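Local atomic coordinates of integron cassette protein (Vibrio cholerae, PDB entry 3FY6), a protein that is of unknown function but is encoded by a mobile integron gene cassette and forms a two-subunit assembly with a novel fold. Residues Tyr49-Gln63 against Glu75-Arg89. Numbering follows the deposited sequence.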
loop_
_atom_site.group_PDB
_atom_site.type_symbol
_atom_site.label_atom_id
_atom_site.label_comp_id
_atom_site.label_asym_id
_atom_site.label_seq_id
_atom_site.Cartn_x
_atom_site.Cartn_y
_atom_site.Cartn_z
ATOM N N TYR A 49 -18.328 -15.085 1.154
ATOM C CA TYR A 49 -17.882 -16.070 2.129
ATOM C C TYR A 49 -18.047 -17.486 1.594
ATOM O O TYR A 49 -19.051 -17.802 0.960
ATOM C CB TYR A 49 -18.675 -15.926 3.424
ATOM C CG TYR A 49 -18.237 -16.891 4.499
ATOM C CD1 TYR A 49 -17.196 -16.571 5.361
ATOM C CD2 TYR A 49 -18.855 -18.126 4.645
ATOM C CE1 TYR A 49 -16.787 -17.449 6.343
ATOM C CE2 TYR A 49 -18.452 -19.013 5.623
ATOM C CZ TYR A 49 -17.416 -18.669 6.470
ATOM O OH TYR A 49 -17.010 -19.546 7.448
ATOM N N SER A 50 -17.059 -18.338 1.849
ATOM C CA SER A 50 -17.181 -19.761 1.537
ATOM C C SER A 50 -16.776 -20.600 2.747
ATOM O O SER A 50 -15.817 -20.278 3.447
ATOM C CB SER A 50 -16.355 -20.140 0.302
ATOM O OG SER A 50 -14.967 -19.965 0.526
ATOM N N GLU A 51 -17.517 -21.676 2.988
ATOM C CA GLU A 51 -17.347 -22.468 4.203
ATOM C C GLU A 51 -15.937 -23.001 4.430
ATOM O O GLU A 51 -15.439 -22.996 5.556
ATOM C CB GLU A 51 -18.355 -23.617 4.240
ATOM C CG GLU A 51 -19.640 -23.261 4.962
ATOM C CD GLU A 51 -19.395 -22.848 6.405
ATOM O OE1 GLU A 51 -18.415 -23.340 7.007
ATOM O OE2 GLU A 51 -20.179 -22.033 6.937
ATOM N N ASN A 52 -15.290 -23.456 3.368
ATOM C CA ASN A 52 -14.019 -24.145 3.536
ATOM C C ASN A 52 -12.831 -23.444 2.895
ATOM O O ASN A 52 -11.738 -24.006 2.828
ATOM C CB ASN A 52 -14.136 -25.583 3.028
ATOM C CG ASN A 52 -15.153 -26.391 3.811
ATOM O OD1 ASN A 52 -15.077 -26.481 5.040
ATOM N ND2 ASN A 52 -16.114 -26.981 3.106
ATOM N N GLN A 53 -13.040 -22.217 2.434
ATOM C CA GLN A 53 -11.960 -21.465 1.810
ATOM C C GLN A 53 -11.999 -19.994 2.192
ATOM O O GLN A 53 -13.009 -19.497 2.690
ATOM C CB GLN A 53 -12.016 -21.602 0.286
ATOM C CG GLN A 53 -11.557 -22.950 -0.235
ATOM C CD GLN A 53 -11.559 -23.018 -1.751
ATOM O OE1 GLN A 53 -12.101 -22.137 -2.422
ATOM N NE2 GLN A 53 -10.952 -24.066 -2.299
ATOM N N ASP A 54 -10.888 -19.307 1.959
ATOM C CA ASP A 54 -10.836 -17.864 2.116
ATOM C C ASP A 54 -11.918 -17.231 1.254
ATOM O O ASP A 54 -12.313 -17.797 0.236
ATOM C CB ASP A 54 -9.468 -17.331 1.693
ATOM C CG ASP A 54 -8.385 -17.636 2.706
ATOM O OD1 ASP A 54 -8.701 -18.234 3.758
ATOM O OD2 ASP A 54 -7.216 -17.269 2.449
ATOM N N PRO A 55 -12.401 -16.051 1.661
ATOM C CA PRO A 55 -13.435 -15.355 0.894
ATOM C C PRO A 55 -13.008 -15.173 -0.556
ATOM O O PRO A 55 -11.823 -14.986 -0.827
ATOM C CB PRO A 55 -13.532 -14.001 1.597
ATOM C CG PRO A 55 -13.147 -14.299 3.010
ATOM C CD PRO A 55 -12.072 -15.352 2.916
ATOM N N GLU A 56 -13.969 -15.252 -1.471
ATOM C CA GLU A 56 -13.717 -15.001 -2.887
ATOM C C GLU A 56 -13.884 -13.510 -3.192
ATOM O O GLU A 56 -14.986 -12.974 -3.104
ATOM C CB GLU A 56 -14.695 -15.816 -3.736
ATOM C CG GLU A 56 -14.242 -16.053 -5.170
ATOM C CD GLU A 56 -13.137 -17.092 -5.263
ATOM O OE1 GLU A 56 -13.122 -18.025 -4.428
ATOM O OE2 GLU A 56 -12.287 -16.977 -6.171
ATOM N N TRP A 57 -12.796 -12.838 -3.547
ATOM C CA TRP A 57 -12.856 -11.407 -3.851
ATOM C C TRP A 57 -12.951 -11.109 -5.341
ATOM O O TRP A 57 -12.474 -11.884 -6.167
ATOM C CB TRP A 57 -11.617 -10.695 -3.305
ATOM C CG TRP A 57 -11.687 -10.350 -1.854
ATOM C CD1 TRP A 57 -11.253 -11.108 -0.808
ATOM C CD2 TRP A 57 -12.198 -9.139 -1.292
ATOM N NE1 TRP A 57 -11.483 -10.451 0.377
ATOM C CE2 TRP A 57 -12.055 -9.236 0.106
ATOM C CE3 TRP A 57 -12.773 -7.984 -1.836
ATOM C CZ2 TRP A 57 -12.464 -8.221 0.970
ATOM C CZ3 TRP A 57 -13.181 -6.981 -0.977
ATOM C CH2 TRP A 57 -13.021 -7.103 0.409
ATOM N N SER A 58 -13.546 -9.965 -5.669
ATOM C CA SER A 58 -13.451 -9.391 -7.008
ATOM C C SER A 58 -11.984 -9.250 -7.373
ATOM O O SER A 58 -11.148 -9.035 -6.496
ATOM C CB SER A 58 -14.064 -7.997 -7.009
ATOM O OG SER A 58 -13.425 -7.196 -6.025
ATOM N N GLU A 59 -11.667 -9.360 -8.658
ATOM C CA GLU A 59 -10.296 -9.169 -9.119
ATOM C C GLU A 59 -9.916 -7.687 -9.149
ATOM O O GLU A 59 -8.747 -7.340 -9.022
ATOM C CB GLU A 59 -10.090 -9.803 -10.499
ATOM C CG GLU A 59 -10.034 -11.318 -10.468
ATOM C CD GLU A 59 -10.106 -11.931 -11.856
ATOM O OE1 GLU A 59 -10.355 -11.186 -12.831
ATOM O OE2 GLU A 59 -9.917 -13.161 -11.967
ATOM N N GLU A 60 -10.907 -6.821 -9.337
ATOM C CA GLU A 60 -10.714 -5.392 -9.127
ATOM C C GLU A 60 -10.620 -5.180 -7.616
ATOM O O GLU A 60 -11.596 -5.401 -6.900
ATOM C CB GLU A 60 -11.907 -4.618 -9.671
ATOM C CG GLU A 60 -11.653 -3.139 -9.891
ATOM C CD GLU A 60 -10.937 -2.875 -11.193
ATOM O OE1 GLU A 60 -9.886 -3.508 -11.435
ATOM O OE2 GLU A 60 -11.425 -2.040 -11.978
ATOM N N THR A 61 -9.448 -4.782 -7.125
ATOM C CA THR A 61 -9.235 -4.680 -5.682
ATOM C C THR A 61 -9.681 -3.329 -5.132
ATOM O O THR A 61 -9.903 -2.378 -5.886
ATOM C CB THR A 61 -7.750 -4.876 -5.310
ATOM O OG1 THR A 61 -6.979 -3.810 -5.876
ATOM C CG2 THR A 61 -7.224 -6.220 -5.817
ATOM N N LEU A 62 -9.793 -3.254 -3.811
ATOM C CA LEU A 62 -10.064 -2.001 -3.122
ATOM C C LEU A 62 -9.016 -0.970 -3.498
ATOM O O LEU A 62 -9.310 0.207 -3.694
ATOM C CB LEU A 62 -10.015 -2.236 -1.613
ATOM C CG LEU A 62 -10.477 -1.060 -0.767
ATOM C CD1 LEU A 62 -11.916 -0.734 -1.118
ATOM C CD2 LEU A 62 -10.343 -1.390 0.702
ATOM N N GLN A 63 -7.777 -1.430 -3.600
ATOM C CA GLN A 63 -6.674 -0.572 -3.976
ATOM C C GLN A 63 -6.912 0.030 -5.365
ATOM O O GLN A 63 -6.705 1.228 -5.574
ATOM C CB GLN A 63 -5.359 -1.362 -3.912
ATOM C CG GLN A 63 -4.953 -1.784 -2.482
ATOM C CD GLN A 63 -5.716 -3.010 -1.937
ATOM O OE1 GLN A 63 -6.094 -3.917 -2.686
ATOM N NE2 GLN A 63 -5.916 -3.044 -0.617
ATOM N N GLU A 75 -1.088 -1.905 0.763
ATOM C CA GLU A 75 -1.597 -3.047 0.008
ATOM C C GLU A 75 -2.459 -3.987 0.869
ATOM O O GLU A 75 -3.361 -4.646 0.361
ATOM C CB GLU A 75 -0.437 -3.808 -0.652
ATOM C CG GLU A 75 -0.703 -5.295 -0.908
ATOM C CD GLU A 75 -1.695 -5.545 -2.039
ATOM O OE1 GLU A 75 -1.733 -4.733 -2.989
ATOM O OE2 GLU A 75 -2.428 -6.559 -1.979
ATOM N N ILE A 76 -2.187 -4.033 2.171
ATOM C CA ILE A 76 -2.940 -4.890 3.088
ATOM C C ILE A 76 -4.348 -4.368 3.444
ATOM O O ILE A 76 -5.106 -5.040 4.145
ATOM C CB ILE A 76 -2.168 -5.075 4.399
ATOM C CG1 ILE A 76 -2.690 -6.301 5.159
ATOM C CG2 ILE A 76 -2.241 -3.790 5.244
ATOM C CD1 ILE A 76 -1.918 -6.600 6.446
ATOM N N THR A 77 -4.694 -3.181 2.966
ATOM C CA THR A 77 -5.976 -2.559 3.318
ATOM C C THR A 77 -7.198 -3.471 3.085
ATOM O O THR A 77 -8.074 -3.581 3.934
ATOM C CB THR A 77 -6.161 -1.220 2.572
ATOM O OG1 THR A 77 -5.071 -0.348 2.905
ATOM C CG2 THR A 77 -7.483 -0.549 2.973
ATOM N N GLN A 78 -7.256 -4.120 1.932
ATOM C CA GLN A 78 -8.399 -4.943 1.592
ATOM C C GLN A 78 -8.512 -6.101 2.568
ATOM O O GLN A 78 -9.606 -6.480 2.980
ATOM C CB GLN A 78 -8.259 -5.478 0.172
ATOM C CG GLN A 78 -9.350 -6.434 -0.245
ATOM C CD GLN A 78 -9.358 -6.648 -1.748
ATOM O OE1 GLN A 78 -9.030 -7.728 -2.240
ATOM N NE2 GLN A 78 -9.703 -5.608 -2.483
ATOM N N ASN A 79 -7.359 -6.646 2.932
ATOM C CA ASN A 79 -7.275 -7.757 3.855
ATOM C C ASN A 79 -7.785 -7.328 5.235
ATOM O O ASN A 79 -8.477 -8.089 5.914
ATOM C CB ASN A 79 -5.829 -8.276 3.923
ATOM C CG ASN A 79 -5.662 -9.406 4.919
ATOM O OD1 ASN A 79 -5.286 -9.182 6.064
ATOM N ND2 ASN A 79 -5.964 -10.627 4.493
ATOM N N LEU A 80 -7.472 -6.101 5.637
ATOM C CA LEU A 80 -8.039 -5.553 6.882
ATOM C C LEU A 80 -9.564 -5.503 6.836
ATOM O O LEU A 80 -10.228 -5.901 7.792
ATOM C CB LEU A 80 -7.499 -4.158 7.180
ATOM C CG LEU A 80 -5.990 -4.011 7.374
ATOM C CD1 LEU A 80 -5.702 -2.705 8.093
ATOM C CD2 LEU A 80 -5.407 -5.192 8.138
ATOM N N PHE A 81 -10.132 -5.013 5.734
ATOM C CA PHE A 81 -11.591 -5.015 5.611
ATOM C C PHE A 81 -12.122 -6.433 5.775
ATOM O O PHE A 81 -13.116 -6.660 6.465
ATOM C CB PHE A 81 -12.042 -4.471 4.261
ATOM C CG PHE A 81 -12.047 -2.969 4.172
ATOM C CD1 PHE A 81 -10.903 -2.232 4.439
ATOM C CD2 PHE A 81 -13.191 -2.298 3.774
ATOM C CE1 PHE A 81 -10.906 -0.843 4.325
ATOM C CE2 PHE A 81 -13.206 -0.916 3.661
ATOM C CZ PHE A 81 -12.061 -0.187 3.938
ATOM N N GLN A 82 -11.468 -7.383 5.113
ATOM C CA GLN A 82 -11.886 -8.775 5.190
ATOM C C GLN A 82 -11.894 -9.245 6.641
ATOM O O GLN A 82 -12.814 -9.932 7.076
ATOM C CB GLN A 82 -10.967 -9.665 4.352
ATOM C CG GLN A 82 -11.217 -11.155 4.531
ATOM C CD GLN A 82 -10.283 -11.996 3.673
ATOM O OE1 GLN A 82 -10.438 -12.081 2.456
ATOM N NE2 GLN A 82 -9.316 -12.628 4.308
ATOM N N HIS A 83 -10.866 -8.863 7.388
ATOM C CA HIS A 83 -10.732 -9.324 8.761
ATOM C C HIS A 83 -11.871 -8.795 9.614
ATOM O O HIS A 83 -12.518 -9.552 10.318
ATOM C CB HIS A 83 -9.386 -8.919 9.365
ATOM C CG HIS A 83 -9.218 -9.341 10.795
ATOM N ND1 HIS A 83 -9.260 -10.656 11.193
ATOM C CD2 HIS A 83 -9.018 -8.614 11.922
ATOM C CE1 HIS A 83 -9.082 -10.729 12.503
ATOM N NE2 HIS A 83 -8.932 -9.502 12.970
ATOM N N ALA A 84 -12.113 -7.493 9.552
ATOM C CA ALA A 84 -13.195 -6.908 10.327
ATOM C C ALA A 84 -14.523 -7.596 10.009
ATOM O O ALA A 84 -15.320 -7.898 10.910
ATOM C CB ALA A 84 -13.285 -5.417 10.066
ATOM N N TRP A 85 -14.746 -7.860 8.725
ATOM C CA TRP A 85 -15.982 -8.489 8.282
ATOM C C TRP A 85 -16.109 -9.896 8.852
ATOM O O TRP A 85 -17.153 -10.253 9.406
ATOM C CB TRP A 85 -16.078 -8.499 6.754
ATOM C CG TRP A 85 -17.105 -9.448 6.210
ATOM C CD1 TRP A 85 -18.435 -9.489 6.524
ATOM C CD2 TRP A 85 -16.889 -10.482 5.245
ATOM N NE1 TRP A 85 -19.059 -10.488 5.816
ATOM C CE2 TRP A 85 -18.130 -11.117 5.029
ATOM C CE3 TRP A 85 -15.767 -10.931 4.540
ATOM C CZ2 TRP A 85 -18.282 -12.176 4.137
ATOM C CZ3 TRP A 85 -15.918 -11.979 3.653
ATOM C CH2 TRP A 85 -17.164 -12.597 3.465
ATOM N N LEU A 86 -15.044 -10.689 8.729
ATOM C CA LEU A 86 -15.076 -12.064 9.213
ATOM C C LEU A 86 -15.289 -12.112 10.727
ATOM O O LEU A 86 -16.023 -12.956 11.231
ATOM C CB LEU A 86 -13.808 -12.820 8.820
ATOM C CG LEU A 86 -13.641 -13.065 7.317
ATOM C CD1 LEU A 86 -12.379 -13.850 7.051
ATOM C CD2 LEU A 86 -14.848 -13.799 6.757
ATOM N N GLU A 87 -14.659 -11.196 11.449
ATOM C CA GLU A 87 -14.859 -11.145 12.893
ATOM C C GLU A 87 -16.289 -10.725 13.262
ATOM O O GLU A 87 -16.895 -11.285 14.169
ATOM C CB GLU A 87 -13.824 -10.235 13.534
ATOM C CG GLU A 87 -12.424 -10.823 13.462
ATOM C CD GLU A 87 -12.325 -12.150 14.206
ATOM O OE1 GLU A 87 -12.745 -12.211 15.381
ATOM O OE2 GLU A 87 -11.833 -13.134 13.614
ATOM N N TRP A 88 -16.834 -9.762 12.531
ATOM C CA TRP A 88 -18.203 -9.311 12.750
ATOM C C TRP A 88 -19.173 -10.430 12.417
ATOM O O TRP A 88 -20.191 -10.619 13.084
ATOM C CB TRP A 88 -18.499 -8.099 11.866
ATOM C CG TRP A 88 -19.946 -7.736 11.773
ATOM C CD1 TRP A 88 -20.633 -6.886 12.594
ATOM C CD2 TRP A 88 -20.885 -8.189 10.787
ATOM N NE1 TRP A 88 -21.944 -6.790 12.186
ATOM C CE2 TRP A 88 -22.126 -7.577 11.081
ATOM C CE3 TRP A 88 -20.801 -9.051 9.688
ATOM C CZ2 TRP A 88 -23.271 -7.804 10.315
ATOM C CZ3 TRP A 88 -21.936 -9.271 8.925
ATOM C CH2 TRP A 88 -23.155 -8.651 9.241
ATOM N N ARG A 89 -18.836 -11.167 11.370
ATOM C CA ARG A 89 -19.680 -12.228 10.862
ATOM C C ARG A 89 -20.000 -13.265 11.938
ATOM O O ARG A 89 -21.151 -13.686 12.088
ATOM C CB ARG A 89 -18.984 -12.901 9.684
ATOM C CG ARG A 89 -19.868 -13.847 8.941
ATOM C CD ARG A 89 -19.122 -14.581 7.856
ATOM N NE ARG A 89 -19.934 -15.697 7.396
ATOM C CZ ARG A 89 -19.871 -16.912 7.919
ATOM N NH1 ARG A 89 -19.017 -17.159 8.902
ATOM N NH2 ARG A 89 -20.653 -17.879 7.454
HETATM O O HOH W 1 -7.281 -14.181 2.420
HETATM O O HOH W 2 -9.499 -14.136 0.671
HETATM O O HOH W 3 -3.897 -4.079 -4.341
#
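Arg89 lays its guanidinium flat over one face of the Tyr49 ring, CZ 3.3 Å from the ring centroid and the two planes only 9° apart, a parallel cation-pi stack. The arginine suits this place because its long chain, with CG turned away from the backbone N (chi1 -170°) and extended as far as NE, carries the charge out from the helix to Tyr49, at the end of strand 43-50; NE is also hydrogen-bonded to the carbonyl of Lys33, which should limit rotation of the guanidinium. Leu86 CD2 meets the edge of the same tyrosine ring, 3.9 Å from Tyr49 CD1. Pro55, a compact, rigid ring that fits beside Trp85 and Gln82, sets CG against Trp85 CZ3 at 3.7 Å, while the indole N-H of Trp85 is engaged by the carbonyl of His32. Midway along the helix, Trp57 NE1 donates to Gln82 OE1 over 2.8 Å, with the oxygen almost in the indole plane and the N-H...O angle 152°. A water bonded to Pro55 O donates to the same OE1, so two donors grip it, and Gln82 NE2 donates to a second water bonded to Asp54 OD2; an amide, donor and acceptor in one, suits this place. One helical turn earlier, Gln78 CG lies 3.7 Å above the centroid of the six-membered ring of Trp57. Leu62 CD2 sits centrally over Phe81, 3.8 Å from the ring centroid. Helix 77-89 thus packs against the end of strand 43-50, strand 53-57, outermost in this chain's antiparallel sheet, and the start of helix 62-67; one directional hydrogen bond and a cation-pi stack probably set its register on the sheet edge.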